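Local structure of gamma-glutamyltranspeptidase (Ggt) (5BPK) at the interface of chains A and B. The protein removes the gamma-glutamyl group from glutathione and related compounds and passes it to water or to an acceptor amino acid or peptide. Residues are numbered along the deposited sequence; one frame, centred on the assembly and turned at random. Chains: chain A, Gamma-glutamyltranspeptidase (Ggt); chain B, Gamma-glutamyltranspeptidase (Ggt).

The interface of chains A and B. Residues chain A 43, 72, 76, 79-80; chain B 1-2, 18-20.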
# COMPACT_ATOMS: atom_id res chain seq x y z
N SER A 43 7.21 9.47 0.69
CA SER A 43 6.43 10.48 1.38
C SER A 43 7.19 11.24 2.47
O SER A 43 6.59 12.08 3.14
CB SER A 43 5.18 9.83 1.99
OG SER A 43 4.27 9.44 0.96
N LEU A 72 12.26 4.98 6.22
CA LEU A 72 10.86 5.28 6.56
C LEU A 72 10.42 4.61 7.86
O LEU A 72 9.54 5.12 8.56
CB LEU A 72 9.93 4.86 5.42
CG LEU A 72 9.96 5.69 4.14
CD1 LEU A 72 9.14 5.00 3.03
CD2 LEU A 72 9.44 7.11 4.39
N HIS A 76 9.05 7.87 9.52
CA HIS A 76 7.61 7.87 9.24
C HIS A 76 6.92 6.70 9.95
O HIS A 76 6.30 5.85 9.31
CB HIS A 76 7.42 7.79 7.72
CG HIS A 76 6.02 8.01 7.25
ND1 HIS A 76 5.05 8.60 8.03
CD2 HIS A 76 5.42 7.70 6.07
CE1 HIS A 76 3.92 8.67 7.35
NE2 HIS A 76 4.11 8.12 6.16
N ALA A 79 3.53 4.71 9.36
CA ALA A 79 3.30 3.91 8.15
C ALA A 79 4.53 3.11 7.77
O ALA A 79 4.45 1.88 7.60
CB ALA A 79 2.89 4.82 6.99
N GLY A 80 5.65 3.81 7.60
CA GLY A 80 6.96 3.17 7.48
C GLY A 80 7.21 2.31 8.71
O GLY A 80 6.75 2.64 9.81
N THR B 1 -0.40 3.18 5.79
CA THR B 1 0.39 2.74 4.61
C THR B 1 1.23 3.85 4.01
O THR B 1 0.99 5.03 4.21
CB THR B 1 -0.52 2.33 3.48
OG1 THR B 1 -1.87 2.40 3.94
CG2 THR B 1 -0.16 0.95 2.96
N THR B 2 2.22 3.44 3.23
CA THR B 2 3.00 4.41 2.48
C THR B 2 3.57 3.73 1.23
O THR B 2 3.83 2.53 1.24
CB THR B 2 4.12 5.03 3.36
OG1 THR B 2 4.60 6.25 2.77
CG2 THR B 2 5.28 4.07 3.60
N TYR B 18 4.09 -0.53 1.50
CA TYR B 18 4.20 -1.30 2.74
C TYR B 18 3.60 -0.53 3.92
O TYR B 18 3.25 0.66 3.79
CB TYR B 18 5.64 -1.80 2.96
CG TYR B 18 6.64 -0.86 3.64
CD1 TYR B 18 6.60 0.52 3.46
CD2 TYR B 18 7.66 -1.38 4.43
CE1 TYR B 18 7.51 1.36 4.09
CE2 TYR B 18 8.58 -0.54 5.07
CZ TYR B 18 8.50 0.82 4.90
OH TYR B 18 9.39 1.66 5.53
N THR B 19 3.42 -1.22 5.04
CA THR B 19 2.44 -0.75 6.01
C THR B 19 2.43 -1.52 7.32
O THR B 19 2.86 -2.67 7.38
CB THR B 19 1.02 -0.86 5.38
OG1 THR B 19 0.06 -0.12 6.15
CG2 THR B 19 0.58 -2.32 5.26
N ILE B 20 1.90 -0.86 8.35
CA ILE B 20 1.46 -1.51 9.57
C ILE B 20 -0.08 -1.45 9.72
O ILE B 20 -0.62 -1.76 10.77
CB ILE B 20 2.20 -0.95 10.82
CG1 ILE B 20 2.24 0.59 10.83
CG2 ILE B 20 3.61 -1.55 10.89
CD1 ILE B 20 2.87 1.16 12.13
O HOH W 1 6.60 6.75 0.99
O HOH W 2 2.40 7.62 3.80
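B:Thr2 projects from strand 2-8 of chain B and packs against A:Leu72, A:His76 and A:Ala79, and its branched side chain sorts the surroundings by polarity. The methyl CG2 meets CD1 of A:Leu72 at 4.0 Å, the two side chains crossing at a slant; leucine suits the spot by presenting an apolar branch to this methyl and to the B:Tyr18 ring. CB rests against the methyl of A:Ala79, while the hydroxyl OG1 lies in plane at the edge of the A:His76 ring, in van der Waals contact with CD2. The ring nitrogen NE2, 3.9 Å from OG1, reaches it through water 2. With OG1 anti to the backbone N (chi1 -162°), the hydroxyl turns toward two waters. Water 1 is 2.7 Å from OG1 and takes the backbone N-H of A:Ser43. Water 2, also hydrogen-bonded to OG1, joins the A:His76 NE2 to the carbonyl O of B:Thr1; the NE2 bond is 3.0 Å long and nearly straight, 166° at the hydrogen. Threonine suits this place because one small side chain offers both a methyl for packing and a hydroxyl for the waters.

The A:Ala79 methyl is small enough to fit between the A:His76 ring and the start of chain B: CB sits 3.4 Å from the B:Thr1 carbonyl O and also covers one face of the imidazole, toward the rim, which may limit the ring's freedom to turn. Histidine thus offers a flat face to this methyl and, at its edge, NE2 to water 2. Further along, B:Tyr18 reaches from strand 13-19 to set its phenol tip against helix 61-75, OH lying 3.3 Å from CB of A:Leu72. The same end of the ring packs on CA of A:Gly80, where the lack of a side chain lets the aromatic group come near.

B:Thr1 is the N-terminal nucleophile of this Ntn-hydrolase, created when the precursor cleaves itself into two chains. Packing and bridging waters join the start of chain B to chain A, and so likely steady the catalytic threonine within the mature heterodimer.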